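Local coordinates for extracellular solute-binding protein family 5 (Brucella melitensis, PDB 4ONY), which probably captures peptides or related solutes in the periplasm and delivers them to an ABC transporter for uptake, at residues F275-P280 with Y565-R570; E437-S442 with F480-I485; E498-W503 with A523-I528; V519-V524 with D548-S553. One frame throughout, in Å; residues are numbered along the deposited sequence.

Interaction 1 (F275-P280 with Y565-R570); sequences FIEGNP and YQWVAR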
# COMPACT_ATOMS: atom_id res chain seq x y z
N PHE A 275 -9.58 15.92 -8.31
CA PHE A 275 -8.27 16.16 -7.77
C PHE A 275 -8.12 15.39 -6.48
O PHE A 275 -8.88 15.61 -5.51
CB PHE A 275 -8.01 17.67 -7.52
CG PHE A 275 -6.60 17.98 -7.13
CD1 PHE A 275 -6.21 17.90 -5.81
CD2 PHE A 275 -5.66 18.31 -8.08
CE1 PHE A 275 -4.92 18.11 -5.42
CE2 PHE A 275 -4.36 18.57 -7.71
CZ PHE A 275 -3.98 18.49 -6.37
N ILE A 276 -7.19 14.44 -6.48
CA ILE A 276 -7.02 13.55 -5.32
C ILE A 276 -6.03 14.29 -4.41
O ILE A 276 -4.90 14.55 -4.82
CB ILE A 276 -6.45 12.20 -5.77
CG1 ILE A 276 -7.48 11.47 -6.63
CG2 ILE A 276 -6.06 11.34 -4.56
CD1 ILE A 276 -6.95 10.23 -7.34
N GLU A 277 -6.46 14.66 -3.19
CA GLU A 277 -5.68 15.55 -2.33
C GLU A 277 -4.99 14.83 -1.16
O GLU A 277 -5.64 14.17 -0.34
CB GLU A 277 -6.59 16.63 -1.76
CG GLU A 277 -5.86 17.63 -0.89
CD GLU A 277 -4.88 18.44 -1.71
OE1 GLU A 277 -5.32 19.44 -2.33
OE2 GLU A 277 -3.69 18.05 -1.75
N GLY A 278 -3.68 15.00 -1.06
CA GLY A 278 -2.91 14.55 0.11
C GLY A 278 -2.26 15.64 0.97
O GLY A 278 -1.62 15.35 1.99
N ASN A 279 -2.38 16.89 0.55
CA ASN A 279 -1.73 17.97 1.22
C ASN A 279 -2.72 18.72 2.12
O ASN A 279 -3.65 19.35 1.61
CB ASN A 279 -1.15 18.87 0.17
CG ASN A 279 -0.40 20.03 0.77
OD1 ASN A 279 -0.79 20.61 1.78
ND2 ASN A 279 0.67 20.42 0.10
N PRO A 280 -2.51 18.68 3.46
CA PRO A 280 -3.49 19.20 4.38
C PRO A 280 -3.60 20.70 4.38
O PRO A 280 -4.69 21.23 4.67
CB PRO A 280 -3.00 18.72 5.75
CG PRO A 280 -1.58 18.41 5.57
CD PRO A 280 -1.36 18.08 4.14
N TYR A 565 -9.02 10.80 6.77
CA TYR A 565 -9.93 10.63 5.65
C TYR A 565 -9.17 10.74 4.33
O TYR A 565 -8.21 11.50 4.23
CB TYR A 565 -11.00 11.73 5.70
CG TYR A 565 -11.87 11.69 6.94
CD1 TYR A 565 -13.02 10.92 6.97
CD2 TYR A 565 -11.55 12.42 8.06
CE1 TYR A 565 -13.84 10.87 8.08
CE2 TYR A 565 -12.35 12.37 9.22
CZ TYR A 565 -13.50 11.58 9.22
OH TYR A 565 -14.40 11.46 10.30
N GLN A 566 -9.70 10.08 3.32
CA GLN A 566 -9.26 10.25 1.95
C GLN A 566 -10.04 11.46 1.43
O GLN A 566 -11.22 11.65 1.76
CB GLN A 566 -9.68 9.07 1.08
CG GLN A 566 -9.15 7.70 1.50
CD GLN A 566 -9.62 6.61 0.52
OE1 GLN A 566 -10.82 6.38 0.36
NE2 GLN A 566 -8.66 5.94 -0.15
N TRP A 567 -9.37 12.23 0.59
CA TRP A 567 -9.92 13.46 0.09
C TRP A 567 -9.90 13.46 -1.40
O TRP A 567 -8.83 13.34 -1.99
CB TRP A 567 -9.05 14.63 0.59
CG TRP A 567 -9.06 14.93 2.05
CD1 TRP A 567 -10.08 14.73 2.93
CD2 TRP A 567 -8.05 15.61 2.76
NE1 TRP A 567 -9.73 15.19 4.17
CE2 TRP A 567 -8.50 15.76 4.09
CE3 TRP A 567 -6.81 16.11 2.40
CZ2 TRP A 567 -7.75 16.43 5.06
CZ3 TRP A 567 -6.03 16.73 3.39
CH2 TRP A 567 -6.50 16.88 4.70
N VAL A 568 -11.06 13.68 -2.01
CA VAL A 568 -11.17 13.86 -3.46
C VAL A 568 -12.12 15.01 -3.77
O VAL A 568 -13.29 14.99 -3.36
CB VAL A 568 -11.70 12.59 -4.19
CG1 VAL A 568 -11.69 12.81 -5.68
CG2 VAL A 568 -10.87 11.35 -3.84
N ALA A 569 -11.62 16.04 -4.44
CA ALA A 569 -12.46 17.14 -4.88
C ALA A 569 -12.91 16.78 -6.27
O ALA A 569 -12.15 16.16 -7.02
CB ALA A 569 -11.70 18.46 -4.88
N ARG A 570 -14.15 17.07 -6.60
CA ARG A 570 -14.69 16.70 -7.90
C ARG A 570 -15.67 17.74 -8.42
O ARG A 570 -16.46 18.32 -7.65
CB ARG A 570 -15.36 15.33 -7.84
CG ARG A 570 -16.67 15.28 -7.06
CD ARG A 570 -17.30 13.87 -6.99
NE ARG A 570 -18.16 13.82 -5.82
CZ ARG A 570 -19.43 14.25 -5.78
NH1 ARG A 570 -20.09 14.66 -6.86
NH2 ARG A 570 -20.06 14.20 -4.62
O HOH W 1 -6.90 11.57 -0.68
O HOH W 2 -6.76 12.47 2.21
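The amide N of Phe-275 donates to Ala-569 O at 2.9 Å, and Ala-569 N returns a bond to Phe-275 O at 3.0 Å, the reciprocal pairing of an antiparallel hydrogen-bonded pair. One residue further, Ile-276 faces Val-568 as a non-hydrogen-bonded pair, with Val-568 CA placing its hydrogen toward Phe-275 O. Glu-277 N then bonds Trp-567 O at 3.0 Å, nearly straight at 167°. Here the side chains take over. Trp-567 sends its six-membered ring past Glu-277 toward Pro-280, so that CE3 lies 3.7 Å from Glu-277 CG and CZ3 lies 3.7 Å from Pro-280 CA, the proline CA meeting the indole at its edge. A broad, rigid indole suits this place because it spans from the strand to the start of helix 280-285, where Trp-283 stacks on it. With Glu-277 CG anti to the backbone N (chi1 -178°) and the chain bent at chi2, its CG methylene lies against CE3 of the indole while the buried carboxylate turns away. OE2 accepts from Asn-279 N at 2.9 Å and pairs with Arg-282, and OE1 binds Tyr-287. Strand 566-571 is the middle member of a three-stranded antiparallel sheet, flanked by 274-277 and 297-302; this small sheet, built from distant chain segments, is probably part of the region joining the two lobes, as in related periplasmic solute-binding proteins.

Interaction 2 (E437-S442 with F480-I485); sequences EIMTRS and FDYDMI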
# COMPACT_ATOMS: atom_id res chain seq x y z
N GLU A 437 22.25 12.61 15.45
CA GLU A 437 21.89 13.26 14.20
C GLU A 437 20.59 12.72 13.61
O GLU A 437 20.38 11.50 13.52
CB GLU A 437 23.01 13.04 13.17
CG GLU A 437 22.76 13.62 11.79
CD GLU A 437 23.82 13.18 10.82
OE1 GLU A 437 23.71 12.12 10.22
OE2 GLU A 437 24.78 13.93 10.62
N ILE A 438 19.72 13.61 13.15
CA ILE A 438 18.59 13.21 12.31
C ILE A 438 18.92 13.56 10.84
O ILE A 438 19.08 14.76 10.51
CB ILE A 438 17.29 13.89 12.72
CG1 ILE A 438 16.96 13.59 14.20
CG2 ILE A 438 16.15 13.40 11.84
CD1 ILE A 438 15.74 14.31 14.72
N MET A 439 19.05 12.54 10.00
CA MET A 439 19.30 12.74 8.58
C MET A 439 17.94 12.93 7.89
O MET A 439 17.05 12.02 7.94
CB MET A 439 20.05 11.58 7.96
CG MET A 439 20.44 11.78 6.49
SD MET A 439 21.50 10.49 5.74
CE MET A 439 20.36 9.04 5.81
N THR A 440 17.78 14.07 7.24
CA THR A 440 16.51 14.42 6.58
C THR A 440 16.66 14.59 5.08
O THR A 440 17.75 14.93 4.59
CB THR A 440 15.98 15.73 7.11
OG1 THR A 440 17.00 16.72 7.06
CG2 THR A 440 15.54 15.57 8.51
N ARG A 441 15.60 14.34 4.32
CA ARG A 441 15.73 14.44 2.83
C ARG A 441 15.10 15.65 2.19
O ARG A 441 15.24 15.80 0.98
CB ARG A 441 15.20 13.25 2.04
CG ARG A 441 14.49 12.16 2.74
CD ARG A 441 13.59 11.45 1.73
NE ARG A 441 13.51 10.00 1.95
CZ ARG A 441 14.00 9.05 1.13
NH1 ARG A 441 14.65 9.33 -0.02
NH2 ARG A 441 13.84 7.78 1.47
N SER A 442 14.34 16.45 2.95
CA SER A 442 13.49 17.49 2.36
C SER A 442 13.09 18.54 3.38
O SER A 442 13.21 18.30 4.59
CB SER A 442 12.19 16.93 1.80
OG SER A 442 11.31 16.57 2.86
N PHE A 480 23.09 1.64 6.32
CA PHE A 480 22.55 1.98 7.63
C PHE A 480 23.44 3.02 8.33
O PHE A 480 23.62 2.96 9.54
CB PHE A 480 22.38 0.71 8.46
CG PHE A 480 21.57 -0.35 7.75
CD1 PHE A 480 20.28 -0.08 7.32
CD2 PHE A 480 22.13 -1.60 7.45
CE1 PHE A 480 19.55 -1.03 6.61
CE2 PHE A 480 21.39 -2.57 6.76
CZ PHE A 480 20.11 -2.28 6.33
N ASP A 481 23.95 4.00 7.55
CA ASP A 481 24.86 5.03 8.08
C ASP A 481 24.09 6.29 8.59
O ASP A 481 24.04 7.30 7.92
CB ASP A 481 25.91 5.40 7.04
CG ASP A 481 26.89 6.41 7.56
OD1 ASP A 481 26.92 6.65 8.80
OD2 ASP A 481 27.62 6.96 6.74
N TYR A 482 23.41 6.15 9.73
CA TYR A 482 22.62 7.22 10.33
C TYR A 482 22.28 6.84 11.80
O TYR A 482 22.31 5.66 12.16
CB TYR A 482 21.32 7.48 9.55
CG TYR A 482 20.52 6.21 9.32
CD1 TYR A 482 19.66 5.72 10.29
CD2 TYR A 482 20.64 5.50 8.12
CE1 TYR A 482 18.95 4.54 10.09
CE2 TYR A 482 19.95 4.33 7.92
CZ TYR A 482 19.09 3.85 8.91
OH TYR A 482 18.45 2.67 8.70
N ASP A 483 21.96 7.85 12.61
CA ASP A 483 21.42 7.66 13.94
C ASP A 483 19.91 7.51 13.83
O ASP A 483 19.33 6.53 14.31
CB ASP A 483 21.75 8.86 14.85
CG ASP A 483 23.23 8.99 15.14
OD1 ASP A 483 23.94 7.95 15.10
OD2 ASP A 483 23.68 10.12 15.39
N MET A 484 19.28 8.50 13.20
CA MET A 484 17.82 8.56 13.09
C MET A 484 17.46 9.14 11.72
O MET A 484 18.21 10.03 11.19
CB MET A 484 17.26 9.45 14.21
CG MET A 484 15.75 9.62 14.16
SD MET A 484 15.05 10.56 15.54
CE MET A 484 15.15 9.35 16.86
N ILE A 485 16.36 8.64 11.15
CA ILE A 485 15.77 9.16 9.91
C ILE A 485 14.26 9.20 10.08
O ILE A 485 13.73 8.70 11.08
CB ILE A 485 16.06 8.22 8.67
CG1 ILE A 485 15.61 6.78 8.95
CG2 ILE A 485 17.55 8.24 8.29
CD1 ILE A 485 15.79 5.78 7.81
O HOH W 3 21.72 10.38 11.17
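The Met-439 and Ile-485 side chains run abreast from neighbouring strands, with the methionine methyl CE 3.8 Å from Ile-485 CG2. A bend at chi3 (65°) turns that methyl inward, and the unbranched, flexible thioether lets Met-439 CE touch Tyr-482 CB as well, at 4.2 Å. Ile-485 CG2 in turn sits over one face of the Tyr-482 ring, toward its rim. On the opposite face of the sheet Ile-438 and Met-484 run together in the same direction, Met-484 SD touching Ile-438 CG1 at 3.8 Å. The strands are parallel neighbours in a mixed sheet of alpha/beta type: 435-440, helix 443-458 and parallel strand 462-467 form a beta-alpha-beta crossover, after which the chain returns through helix 470-478 to 484-489. Met-484 reaches Tyr-452 of the first helix, whereas Ile-485 packs on Tyr-473 and Leu-477 of the second. Between the two apolar layers, Met-439 N bonds Met-484 O at 2.9 Å, and Met-484 N makes a weaker, bent bond to Glu-437 O. Where the pairing starts, the Asp-483 side chain supplies the acceptor for Glu-437 N: OD2 offers its anti lone pair at 2.9 Å (161°), while OD1 pairs with Arg-319. Water 3 joins Glu-437 O, Glu-437 OE1 and Asp-483 N, and Glu-437 OE1 also holds Arg-476.

Interaction 3 (E498-W503 with A523-I528); sequences EQWLRW and AVDAMI
Ile-528 is the main bump of this contact, and Trp-500 supplies the surface it presses on. The branch methyl CG2 of Ile-528 sits over the middle of the six-membered ring of the indole, 3.6 Å from its centroid and 15° off the ring normal, a CH-pi contact made over a face. The other branch of the isoleucine fills the hollow beside the ring: CD1 rests 3.8 Å from Gln-499 O and 4.0 Å from Trp-500 CE3, with Trp-503 CB slightly further off. A beta-branched residue suits the place, since its two arms diverge at CB, one lying over the indole and one entering the groove between Gln-499 and Trp-503. Trp-500 CG is anti to the carbonyl carbon (chi1 -69°), and from there the ring extends across to the second helix, bringing its CH2 to 3.6 Å from Asp-525 O and its CZ3 beside the Asp-525 side chain, which crosses it at about a right angle. One helical turn before Ile-528, Val-524 makes a smaller bump: CG1 packs 3.8 Å from Trp-503 CB, while the Trp-503 indole itself leads off toward Phe-355 and Leu-551. The short helix 499-503 thus lies antiparallel to 522-533, their segment axes at 168° and coming no nearer than 10.6 Å, a separation bridged by bulky side chains. No direct hydrogen bond crosses; water 4 is within hydrogen-bonding distance of Trp-503 O and Asp-525 OD1, whose carboxylate also binds Ser-505, so dispersion and shape probably account for most of the adhesion.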
# COMPACT_ATOMS: atom_id res chain seq x y z
N GLU A 498 7.05 -9.99 2.55
CA GLU A 498 7.79 -8.73 2.66
C GLU A 498 8.13 -8.36 4.14
O GLU A 498 9.07 -7.61 4.40
CB GLU A 498 7.06 -7.60 1.90
CG GLU A 498 5.86 -6.98 2.64
CD GLU A 498 4.69 -7.93 2.84
OE1 GLU A 498 4.55 -8.90 2.03
OE2 GLU A 498 3.90 -7.72 3.78
N GLN A 499 7.41 -8.91 5.11
CA GLN A 499 7.72 -8.60 6.48
C GLN A 499 9.14 -9.03 6.89
O GLN A 499 9.76 -8.36 7.72
CB GLN A 499 6.68 -9.17 7.44
CG GLN A 499 5.23 -8.73 7.23
CD GLN A 499 5.02 -7.22 7.32
OE1 GLN A 499 4.52 -6.62 6.37
NE2 GLN A 499 5.40 -6.62 8.39
N TRP A 500 9.67 -10.11 6.30
CA TRP A 500 11.02 -10.54 6.59
C TRP A 500 12.07 -9.47 6.30
O TRP A 500 13.03 -9.37 7.03
CB TRP A 500 11.40 -11.81 5.81
CG TRP A 500 10.69 -13.06 6.25
CD1 TRP A 500 9.87 -13.85 5.49
CD2 TRP A 500 10.74 -13.67 7.54
NE1 TRP A 500 9.38 -14.88 6.25
CE2 TRP A 500 9.94 -14.81 7.50
CE3 TRP A 500 11.40 -13.35 8.74
CZ2 TRP A 500 9.78 -15.67 8.61
CZ3 TRP A 500 11.23 -14.19 9.86
CH2 TRP A 500 10.42 -15.35 9.77
N LEU A 501 11.94 -8.72 5.21
CA LEU A 501 12.97 -7.75 4.85
C LEU A 501 12.79 -6.42 5.57
O LEU A 501 13.71 -5.58 5.58
CB LEU A 501 13.06 -7.56 3.33
CG LEU A 501 13.88 -8.70 2.67
CD1 LEU A 501 13.68 -8.71 1.16
CD2 LEU A 501 15.39 -8.58 2.97
N ARG A 502 11.65 -6.24 6.23
CA ARG A 502 11.43 -5.09 7.07
C ARG A 502 11.90 -5.29 8.48
O ARG A 502 12.41 -4.35 9.10
CB ARG A 502 9.95 -4.77 7.18
CG ARG A 502 9.34 -4.34 5.89
CD ARG A 502 7.86 -4.04 6.07
NE ARG A 502 7.30 -3.66 4.78
CZ ARG A 502 6.06 -3.27 4.58
NH1 ARG A 502 5.21 -3.22 5.59
NH2 ARG A 502 5.67 -2.97 3.36
N TRP A 503 11.60 -6.46 9.03
CA TRP A 503 11.72 -6.72 10.48
C TRP A 503 12.50 -7.99 10.89
O TRP A 503 12.82 -8.16 12.06
CB TRP A 503 10.31 -6.86 11.08
CG TRP A 503 9.36 -5.77 10.78
CD1 TRP A 503 8.22 -5.85 10.05
CD2 TRP A 503 9.45 -4.42 11.25
NE1 TRP A 503 7.59 -4.60 10.03
CE2 TRP A 503 8.31 -3.73 10.77
CE3 TRP A 503 10.36 -3.74 12.05
CZ2 TRP A 503 8.07 -2.38 11.05
CZ3 TRP A 503 10.11 -2.38 12.35
CH2 TRP A 503 8.98 -1.73 11.84
N ALA A 523 11.23 -12.96 18.95
CA ALA A 523 9.76 -12.82 19.08
C ALA A 523 9.17 -12.26 17.80
O ALA A 523 8.09 -12.66 17.36
CB ALA A 523 9.39 -11.95 20.27
N VAL A 524 9.88 -11.31 17.18
CA VAL A 524 9.42 -10.74 15.91
C VAL A 524 9.40 -11.84 14.87
O VAL A 524 8.41 -12.03 14.16
CB VAL A 524 10.33 -9.57 15.45
CG1 VAL A 524 10.05 -9.22 13.99
CG2 VAL A 524 10.20 -8.35 16.35
N ASP A 525 10.51 -12.56 14.75
CA ASP A 525 10.59 -13.63 13.78
C ASP A 525 9.46 -14.63 13.97
O ASP A 525 8.83 -15.07 13.00
CB ASP A 525 11.92 -14.36 13.82
CG ASP A 525 13.11 -13.46 13.44
OD1 ASP A 525 12.97 -12.33 12.96
OD2 ASP A 525 14.25 -13.88 13.65
N ALA A 526 9.18 -14.99 15.22
CA ALA A 526 8.12 -15.97 15.52
C ALA A 526 6.71 -15.46 15.13
O ALA A 526 5.87 -16.24 14.66
CB ALA A 526 8.13 -16.35 16.99
N MET A 527 6.43 -14.16 15.32
CA MET A 527 5.12 -13.63 14.92
C MET A 527 4.96 -13.58 13.39
O MET A 527 3.89 -13.79 12.88
CB MET A 527 4.86 -12.25 15.55
CG MET A 527 4.77 -12.25 17.08
SD MET A 527 3.80 -13.55 17.89
CE MET A 527 5.04 -14.79 18.20
N ILE A 528 6.06 -13.32 12.67
CA ILE A 528 6.03 -13.36 11.20
C ILE A 528 5.74 -14.83 10.76
O ILE A 528 4.89 -15.07 9.85
CB ILE A 528 7.33 -12.84 10.56
CG1 ILE A 528 7.50 -11.35 10.85
CG2 ILE A 528 7.33 -13.07 9.03
CD1 ILE A 528 8.90 -10.83 10.51
O HOH W 4 13.57 -9.77 14.04

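Interaction 4 (V519-V524 with D548-S553); sequences VADPAV and DRVLIS
Val-524 meets Val-550 in a buried, largely apolar contact, made where the first turn of helix 522-533 rests against the last turns of helix 537-553. The closest touch is methyl to methyl, Val-524 CG2 to Val-550 CG1 at 3.6 Å, the two side chains crossing obliquely. CG1 of Val-550, anti to its backbone N (chi1 175°), also meets Ala-523 CB at 4.3 Å, and Asp-521 OD2 borders the same methyl. Short residues suit this position, for the backbones come within 6.6 Å between Val-524 CA and Val-550 CA. Leu-551 is longer and reaches in from the side, its CD2 4.2 Å from Val-524 CG2. The two helices follow each other in the chain with only a brief turn between, forming a helical hairpin, so this contact closes the hairpin at the end remote from its turn. Just ahead, Asp-521 is the N-cap of helix 522-533: its OD1 accepts from Ala-523 N at 2.9 Å, the amide approaching from above the carboxylate plane. Toward the end of the partner helix, Ser-553 folds its hydroxyl back, and OG and N reach Arg-549 O from opposite faces of its plane; Ser-553 OG is also bonded by Arg-384 N.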
# COMPACT_ATOMS: atom_id res chain seq x y z
N VAL A 519 16.00 -4.25 13.59
CA VAL A 519 15.30 -5.20 14.46
C VAL A 519 15.87 -6.60 14.28
O VAL A 519 16.08 -7.04 13.13
CB VAL A 519 13.80 -5.18 14.15
CG1 VAL A 519 13.05 -6.14 15.06
CG2 VAL A 519 13.26 -3.78 14.32
N ALA A 520 16.15 -7.29 15.39
CA ALA A 520 16.57 -8.71 15.40
C ALA A 520 16.18 -9.36 16.71
O ALA A 520 16.91 -9.31 17.71
CB ALA A 520 18.08 -8.87 15.17
N ASP A 521 15.00 -9.95 16.72
CA ASP A 521 14.38 -10.40 17.94
C ASP A 521 13.65 -11.67 17.56
O ASP A 521 12.79 -11.67 16.69
CB ASP A 521 13.39 -9.38 18.47
CG ASP A 521 12.78 -9.77 19.81
OD1 ASP A 521 12.85 -10.95 20.20
OD2 ASP A 521 12.17 -8.88 20.46
N PRO A 522 13.99 -12.77 18.23
CA PRO A 522 13.24 -13.99 17.94
C PRO A 522 11.72 -13.86 18.10
O PRO A 522 10.99 -14.63 17.49
CB PRO A 522 13.80 -14.99 18.96
CG PRO A 522 15.16 -14.45 19.35
CD PRO A 522 15.07 -12.96 19.23
N ALA A 523 11.23 -12.96 18.95
CA ALA A 523 9.76 -12.82 19.08
C ALA A 523 9.17 -12.26 17.80
O ALA A 523 8.09 -12.66 17.36
CB ALA A 523 9.39 -11.95 20.27
N VAL A 524 9.88 -11.31 17.18
CA VAL A 524 9.42 -10.74 15.91
C VAL A 524 9.40 -11.84 14.87
O VAL A 524 8.41 -12.03 14.16
CB VAL A 524 10.33 -9.57 15.45
CG1 VAL A 524 10.05 -9.22 13.99
CG2 VAL A 524 10.20 -8.35 16.35
N ASP A 548 2.32 -6.57 15.82
CA ASP A 548 2.16 -5.16 16.13
C ASP A 548 2.60 -4.87 17.57
O ASP A 548 3.35 -3.91 17.83
CB ASP A 548 0.71 -4.72 15.87
CG ASP A 548 0.53 -3.22 15.88
OD1 ASP A 548 1.35 -2.53 15.28
OD2 ASP A 548 -0.50 -2.73 16.39
N ARG A 549 2.17 -5.71 18.49
CA ARG A 549 2.44 -5.51 19.93
C ARG A 549 3.93 -5.56 20.21
O ARG A 549 4.46 -4.75 20.97
CB ARG A 549 1.72 -6.52 20.81
CG ARG A 549 0.20 -6.41 20.80
CD ARG A 549 -0.46 -7.37 21.79
NE ARG A 549 -1.84 -7.60 21.40
CZ ARG A 549 -2.87 -6.79 21.67
NH1 ARG A 549 -2.73 -5.69 22.42
NH2 ARG A 549 -4.04 -7.08 21.14
N VAL A 550 4.61 -6.50 19.56
CA VAL A 550 6.04 -6.63 19.75
C VAL A 550 6.81 -5.42 19.20
O VAL A 550 7.78 -4.94 19.83
CB VAL A 550 6.58 -7.93 19.12
CG1 VAL A 550 8.10 -7.98 19.25
CG2 VAL A 550 5.92 -9.17 19.75
N LEU A 551 6.39 -4.95 18.02
CA LEU A 551 7.05 -3.87 17.36
C LEU A 551 6.87 -2.55 18.11
O LEU A 551 7.84 -1.79 18.31
CB LEU A 551 6.55 -3.75 15.91
CG LEU A 551 6.89 -4.86 14.95
CD1 LEU A 551 6.19 -4.64 13.60
CD2 LEU A 551 8.40 -4.98 14.71
N ILE A 552 5.65 -2.29 18.55
CA ILE A 552 5.37 -1.12 19.39
C ILE A 552 6.21 -1.17 20.68
O ILE A 552 6.74 -0.14 21.13
CB ILE A 552 3.89 -1.04 19.78
CG1 ILE A 552 3.04 -0.71 18.56
CG2 ILE A 552 3.67 0.03 20.87
CD1 ILE A 552 1.56 -1.05 18.74
N SER A 553 6.33 -2.37 21.27
CA SER A 553 7.01 -2.57 22.55
C SER A 553 8.53 -2.43 22.44
O SER A 553 9.21 -2.30 23.45
CB SER A 553 6.65 -3.91 23.17
OG SER A 553 5.27 -3.98 23.49

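How the interactions relate
Interactions 3 and 4 form one continuous packing unit: their centres are 8 Å apart, they share Ala-523 and Val-524 of helix 522-533, and Trp-503 CE3 touches Leu-551 CD2 at 3.5 Å. Val-524 divides its methyls between them, CG1 serving interaction 3 and CG2 interaction 4. Interaction 2 lies about 23 Å from interaction 3, centre to centre, yet strand 484-489 leads along the chain toward helix 499-503. Interaction 1 stands apart, 30 to 34 Å from the other centres, and joins the chain segments that bracket all three. The Phe-275 side chain is about 12 Å from bound P4G, a polyether that need not mark the substrate site.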